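Local coordinates for tRNA (cytosine(72)-C(5))-methyltransferase (Pyrococcus horikoshii, PDB 5ZVE), which methylates the C5 position of cytosine 72 in several tRNAs, using S-adenosyl-L-methionine as methyl donor, at residues 186-191 against 374-379; 348-353 against 360-365. One frame throughout, in Å; residues are numbered along the deposited sequence.

Both contacts involve the methyltransferase sheet, in which strands 374-381 and 361-364 are antiparallel neighbours. Contact 1 is the more buried of the two. It sets helix 184-193 against one face of strand 374-381, with apolar groups and two hydroxyls whose hydrogen bonds go elsewhere. Contact 2 is partly buried, with Phe350 exposed, and joins loop and strand through five hydrogen bonds. Two probable backbone bonds connect them: Ile376 N to Gln362 O, 2.9 Å, and Phe364 N to Phe374 O, 3.0 Å. Along the chain, contact 2 is nested within the long loop that contact 1 closes.

Contact 1: 186-191 against 374-379; sequences SMVTAR and FFIAKL
Ile376, Phe374 and Thr189 carry most of this contact, and the Thr189 hydroxyl touches both of the others. Thr189 OG1 lies 3.4 Å from Ile376 CD1 and 3.5 Å from Phe374 CE2. Its CB points at the strand. The same oxygen is hydrogen-bonded to Pro185 O, one turn back in the helix. The polar atom is thus satisfied within its own helix, although it borders apolar groups of the strand.

Ile376 brings its CG1-CD1 branch to the helix. CG1 sits beside the backbone N (chi1 -50°), and CD1 is anti to CA (chi2 178°), which extends the branch toward the helix. Ile376 CD1 also meets Val188 CG1, at 4.1 Å, where the two side chains cross at about a right angle. Ile376 CG1 lies at the edge of the Phe374 ring, in its plane, which joins the two strand residues into one surface.

In this class I methyltransferase of the RsmB/NOP family, helix 184-193 packs on the central sheet next to the S-adenosyl-L-methionine site. Strand 374-381 runs antiparallel to strand 316-322 there. The helix and strand segments run almost parallel, 5° apart, with their axes 9.2 Å from each other.

The Phe374 ring meets the helix at Ser186. Ser186 N is 4.1 Å above one face of the Phe374 ring, offset toward the rim. Ser186 OG is 3.6 Å from Phe374 CZ and is hydrogen-bonded to Lys211 NZ, on a residue that binds S-adenosyl-L-methionine. Ser186 therefore links the strand's aromatic ring to the cofactor site. The Phe374 side chain also comes to about 4 Å, between nearest atoms, from that of Cys323, the predicted nucleophile.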
loop_
_atom_site.group_PDB
_atom_site.type_symbol
_atom_site.label_atom_id
_atom_site.label_comp_id
_atom_site.label_asym_id
_atom_site.label_seq_id
_atom_site.Cartn_x
_atom_site.Cartn_y
_atom_site.Cartn_z
ATOM N N SER A 186 -2.899 -3.769 -5.864
ATOM C CA SER A 186 -4.090 -2.973 -5.572
ATOM C C SER A 186 -4.857 -2.596 -6.840
ATOM O O SER A 186 -6.089 -2.567 -6.840
ATOM C CB SER A 186 -3.716 -1.712 -4.798
ATOM O OG SER A 186 -3.382 -2.022 -3.459
ATOM N N MET A 187 -4.127 -2.317 -7.920
ATOM C CA MET A 187 -4.747 -1.994 -9.197
ATOM C C MET A 187 -5.442 -3.203 -9.821
ATOM O O MET A 187 -6.536 -3.088 -10.369
ATOM C CB MET A 187 -3.704 -1.440 -10.156
ATOM C CG MET A 187 -3.271 -0.027 -9.844
ATOM S SD MET A 187 -2.339 0.663 -11.222
ATOM C CE MET A 187 -0.695 0.050 -10.868
ATOM N N VAL A 188 -4.796 -4.361 -9.742
ATOM C CA VAL A 188 -5.394 -5.608 -10.204
ATOM C C VAL A 188 -6.722 -5.864 -9.490
ATOM O O VAL A 188 -7.690 -6.327 -10.098
ATOM C CB VAL A 188 -4.440 -6.806 -9.983
ATOM C CG1 VAL A 188 -5.102 -8.101 -10.396
ATOM C CG2 VAL A 188 -3.147 -6.608 -10.765
ATOM N N THR A 189 -6.764 -5.545 -8.199
ATOM C CA THR A 189 -7.962 -5.746 -7.385
ATOM C C THR A 189 -9.203 -5.086 -7.997
ATOM O O THR A 189 -10.227 -5.741 -8.187
ATOM C CB THR A 189 -7.760 -5.203 -5.951
ATOM O OG1 THR A 189 -6.705 -5.927 -5.304
ATOM C CG2 THR A 189 -9.038 -5.340 -5.138
ATOM N N ALA A 190 -9.106 -3.799 -8.319
ATOM C CA ALA A 190 -10.239 -3.070 -8.891
ATOM C C ALA A 190 -10.631 -3.621 -10.260
ATOM O O ALA A 190 -11.812 -3.684 -10.601
ATOM C CB ALA A 190 -9.921 -1.588 -8.990
ATOM N N ARG A 191 -9.635 -4.011 -11.046
ATOM C CA ARG A 191 -9.887 -4.635 -12.342
ATOM C C ARG A 191 -10.655 -5.949 -12.198
ATOM O O ARG A 191 -11.639 -6.191 -12.899
ATOM C CB ARG A 191 -8.568 -4.877 -13.075
ATOM C CG ARG A 191 -8.026 -3.651 -13.780
ATOM C CD ARG A 191 -8.664 -3.513 -15.154
ATOM N NE ARG A 191 -8.081 -2.415 -15.916
ATOM C CZ ARG A 191 -8.402 -2.130 -17.171
ATOM N NH1 ARG A 191 -9.299 -2.870 -17.810
ATOM N NH2 ARG A 191 -7.825 -1.111 -17.788
ATOM N N PHE A 374 0.536 -9.456 -0.778
ATOM C CA PHE A 374 -0.844 -9.102 -1.067
ATOM C C PHE A 374 -1.698 -10.333 -1.292
ATOM O O PHE A 374 -1.184 -11.427 -1.527
ATOM C CB PHE A 374 -0.900 -8.190 -2.293
ATOM C CG PHE A 374 -2.011 -7.178 -2.252
ATOM C CD1 PHE A 374 -1.837 -5.968 -1.599
ATOM C CD2 PHE A 374 -3.217 -7.427 -2.889
ATOM C CE1 PHE A 374 -2.846 -5.028 -1.572
ATOM C CE2 PHE A 374 -4.230 -6.491 -2.864
ATOM C CZ PHE A 374 -4.046 -5.291 -2.203
ATOM N N PHE A 375 -3.009 -10.146 -1.224
ATOM C CA PHE A 375 -3.941 -11.253 -1.364
ATOM C C PHE A 375 -5.242 -10.771 -1.989
ATOM O O PHE A 375 -5.769 -9.729 -1.607
ATOM C CB PHE A 375 -4.204 -11.899 0.002
ATOM C CG PHE A 375 -5.182 -13.035 -0.045
ATOM C CD1 PHE A 375 -4.769 -14.304 -0.422
ATOM C CD2 PHE A 375 -6.512 -12.837 0.290
ATOM C CE1 PHE A 375 -5.670 -15.354 -0.473
ATOM C CE2 PHE A 375 -7.417 -13.882 0.249
ATOM C CZ PHE A 375 -6.996 -15.143 -0.133
ATOM N N ILE A 376 -5.754 -11.529 -2.953
ATOM C CA ILE A 376 -6.995 -11.174 -3.636
ATOM C C ILE A 376 -7.896 -12.392 -3.809
ATOM O O ILE A 376 -7.479 -13.404 -4.373
ATOM C CB ILE A 376 -6.743 -10.569 -5.041
ATOM C CG1 ILE A 376 -5.706 -9.444 -4.997
ATOM C CG2 ILE A 376 -8.047 -10.072 -5.653
ATOM C CD1 ILE A 376 -5.403 -8.851 -6.385
ATOM N N ALA A 377 -9.128 -12.289 -3.324
ATOM C CA ALA A 377 -10.128 -13.326 -3.541
ATOM C C ALA A 377 -11.357 -12.744 -4.230
ATOM O O ALA A 377 -11.839 -11.678 -3.851
ATOM C CB ALA A 377 -10.518 -13.979 -2.216
ATOM N N LYS A 378 -11.873 -13.454 -5.229
ATOM C CA LYS A 378 -13.085 -13.026 -5.918
ATOM C C LYS A 378 -14.175 -14.067 -5.768
ATOM O O LYS A 378 -13.993 -15.220 -6.165
ATOM C CB LYS A 378 -12.821 -12.782 -7.402
ATOM C CG LYS A 378 -14.056 -12.336 -8.166
ATOM C CD LYS A 378 -13.884 -12.545 -9.655
ATOM C CE LYS A 378 -15.035 -11.932 -10.423
ATOM N NZ LYS A 378 -14.941 -12.223 -11.875
ATOM N N LEU A 379 -15.316 -13.661 -5.218
ATOM C CA LEU A 379 -16.388 -14.613 -4.933
ATOM C C LEU A 379 -17.745 -14.235 -5.505
ATOM O O LEU A 379 -18.077 -13.057 -5.660
ATOM C CB LEU A 379 -16.551 -14.809 -3.432
ATOM C CG LEU A 379 -15.400 -15.391 -2.624
ATOM C CD1 LEU A 379 -15.962 -16.036 -1.401
ATOM C CD2 LEU A 379 -14.652 -16.402 -3.404
#

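Contact 2: 348-353 against 360-365; sequences SIFIGS and KVQRFY
The Phe350 ring and the Gln362 amide are stacked, their planes 7° apart, the side chains running in opposite directions. Gln362 CG lies over the centre of one Phe350 face, 3.7 Å above the plane, in a CH-pi contact. Val361 O and Lys360 O lie at the ring edge, near its plane. Gly352 CA covers one face of Phe364, offset toward the rim, and Ile351 CG1 packs near its edge.

Gln362 CG is anti to the backbone N (chi1 -174°), and the extended chain beyond carries the amide to the loop backbone. Gln362 OE1 accepts from Ile351 N at 2.8 Å and Gly352 N at 2.9 Å, the latter on a lone pair. Gln362 NE2 donates to Ile349 O at 2.9 Å and also bonds Gln347 OE1. An alanine here would probably leave Ile351 N, Gly352 N and Ile349 O without these mates and strip the CG and amide packing from the Phe350 ring, though CB would stay.

Ser353 N gives a nearly straight bond (171°) to Arg363 O, and Arg363 N returns one to Ser353 O at 2.8 Å. This antiparallel hydrogen-bonded pair joins strand 353-355 to strand 361-364 in a beta hairpin at the border of the methyltransferase sheet.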
loop_
_atom_site.group_PDB
_atom_site.type_symbol
_atom_site.label_atom_id
_atom_site.label_comp_id
_atom_site.label_asym_id
_atom_site.label_seq_id
_atom_site.Cartn_x
_atom_site.Cartn_y
_atom_site.Cartn_z
ATOM N N SER A 348 -10.017 -12.168 -13.536
ATOM C CA SER A 348 -9.811 -11.823 -14.939
ATOM C C SER A 348 -8.340 -11.589 -15.251
ATOM O O SER A 348 -7.888 -11.850 -16.364
ATOM C CB SER A 348 -10.624 -10.585 -15.312
ATOM O OG SER A 348 -10.235 -9.465 -14.531
ATOM N N ILE A 349 -7.602 -11.096 -14.263
ATOM C CA ILE A 349 -6.160 -10.940 -14.393
ATOM C C ILE A 349 -5.471 -11.770 -13.322
ATOM O O ILE A 349 -5.706 -11.575 -12.136
ATOM C CB ILE A 349 -5.731 -9.464 -14.262
ATOM C CG1 ILE A 349 -6.354 -8.623 -15.381
ATOM C CG2 ILE A 349 -4.211 -9.343 -14.266
ATOM C CD1 ILE A 349 -6.099 -7.130 -15.253
ATOM N N PHE A 350 -4.623 -12.700 -13.743
ATOM C CA PHE A 350 -3.879 -13.516 -12.797
ATOM C C PHE A 350 -2.406 -13.523 -13.168
ATOM O O PHE A 350 -1.985 -14.264 -14.054
ATOM C CB PHE A 350 -4.410 -14.947 -12.757
ATOM C CG PHE A 350 -4.135 -15.654 -11.456
ATOM C CD1 PHE A 350 -2.842 -16.018 -11.106
ATOM C CD2 PHE A 350 -5.173 -15.967 -10.589
ATOM C CE1 PHE A 350 -2.586 -16.663 -9.912
ATOM C CE2 PHE A 350 -4.925 -16.617 -9.398
ATOM C CZ PHE A 350 -3.630 -16.967 -9.057
ATOM N N ILE A 351 -1.626 -12.694 -12.484
ATOM C CA ILE A 351 -0.197 -12.629 -12.737
ATOM C C ILE A 351 0.596 -12.886 -11.461
ATOM O O ILE A 351 1.822 -12.862 -11.467
ATOM C CB ILE A 351 0.203 -11.263 -13.332
ATOM C CG1 ILE A 351 -0.218 -10.124 -12.402
ATOM C CG2 ILE A 351 -0.407 -11.091 -14.721
ATOM C CD1 ILE A 351 -0.120 -8.743 -13.027
ATOM N N GLY A 352 -0.110 -13.150 -10.367
ATOM C CA GLY A 352 0.549 -13.436 -9.107
ATOM C C GLY A 352 0.795 -14.917 -8.931
ATOM O O GLY A 352 1.109 -15.619 -9.891
ATOM N N SER A 353 0.646 -15.390 -7.698
ATOM C CA SER A 353 0.804 -16.804 -7.373
ATOM C C SER A 353 -0.514 -17.392 -6.895
ATOM O O SER A 353 -1.413 -16.657 -6.484
ATOM C CB SER A 353 1.875 -16.999 -6.293
ATOM O OG SER A 353 3.166 -16.697 -6.785
ATOM N N LYS A 360 -8.218 -20.592 -6.792
ATOM C CA LYS A 360 -8.597 -19.451 -7.622
ATOM C C LYS A 360 -8.255 -18.091 -7.015
ATOM O O LYS A 360 -8.423 -17.061 -7.672
ATOM C CB LYS A 360 -10.091 -19.509 -7.941
ATOM C CG LYS A 360 -10.488 -20.717 -8.779
ATOM C CD LYS A 360 -11.953 -20.670 -9.152
ATOM C CE LYS A 360 -12.308 -21.781 -10.120
ATOM N NZ LYS A 360 -13.733 -21.696 -10.538
ATOM N N VAL A 361 -7.777 -18.078 -5.774
ATOM C CA VAL A 361 -7.324 -16.827 -5.168
ATOM C C VAL A 361 -5.926 -16.477 -5.639
ATOM O O VAL A 361 -5.172 -17.343 -6.078
ATOM C CB VAL A 361 -7.350 -16.882 -3.628
ATOM C CG1 VAL A 361 -8.777 -17.000 -3.136
ATOM C CG2 VAL A 361 -6.484 -18.023 -3.112
ATOM N N GLN A 362 -5.576 -15.203 -5.530
ATOM C CA GLN A 362 -4.328 -14.725 -6.101
ATOM C C GLN A 362 -3.450 -14.054 -5.052
ATOM O O GLN A 362 -3.857 -13.085 -4.414
ATOM C CB GLN A 362 -4.617 -13.754 -7.251
ATOM C CG GLN A 362 -3.380 -13.317 -8.015
ATOM C CD GLN A 362 -3.701 -12.468 -9.226
ATOM O OE1 GLN A 362 -2.820 -12.167 -10.026
ATOM N NE2 GLN A 362 -4.960 -12.070 -9.364
ATOM N N ARG A 363 -2.236 -14.568 -4.890
ATOM C CA ARG A 363 -1.295 -13.993 -3.937
ATOM C C ARG A 363 -0.141 -13.304 -4.642
ATOM O O ARG A 363 0.282 -13.720 -5.718
ATOM C CB ARG A 363 -0.745 -15.061 -2.991
ATOM C CG ARG A 363 -1.503 -15.193 -1.675
ATOM C CD ARG A 363 -0.900 -16.290 -0.822
ATOM N NE ARG A 363 -1.503 -16.376 0.504
ATOM C CZ ARG A 363 -0.973 -15.834 1.597
ATOM N NH1 ARG A 363 0.167 -15.154 1.520
ATOM N NH2 ARG A 363 -1.582 -15.968 2.767
ATOM N N PHE A 364 0.361 -12.247 -4.015
ATOM C CA PHE A 364 1.554 -11.566 -4.476
ATOM C C PHE A 364 2.635 -11.657 -3.409
ATOM O O PHE A 364 2.359 -11.527 -2.216
ATOM C CB PHE A 364 1.253 -10.106 -4.820
ATOM C CG PHE A 364 0.399 -9.933 -6.048
ATOM C CD1 PHE A 364 -0.983 -9.920 -5.955
ATOM C CD2 PHE A 364 0.983 -9.779 -7.296
ATOM C CE1 PHE A 364 -1.770 -9.760 -7.086
ATOM C CE2 PHE A 364 0.204 -9.616 -8.433
ATOM C CZ PHE A 364 -1.176 -9.607 -8.327
ATOM N N TYR A 365 3.860 -11.924 -3.850
ATOM C CA TYR A 365 5.007 -12.027 -2.961
ATOM C C TYR A 365 6.078 -11.039 -3.393
ATOM O O TYR A 365 6.269 -10.827 -4.589
ATOM C CB TYR A 365 5.572 -13.444 -2.968
ATOM C CG TYR A 365 4.639 -14.488 -2.401
ATOM C CD1 TYR A 365 4.543 -14.685 -1.031
ATOM C CD2 TYR A 365 3.864 -15.283 -3.238
ATOM C CE1 TYR A 365 3.696 -15.645 -0.504
ATOM C CE2 TYR A 365 3.012 -16.248 -2.720
ATOM C CZ TYR A 365 2.935 -16.421 -1.353
ATOM O OH TYR A 365 2.097 -17.375 -0.822
#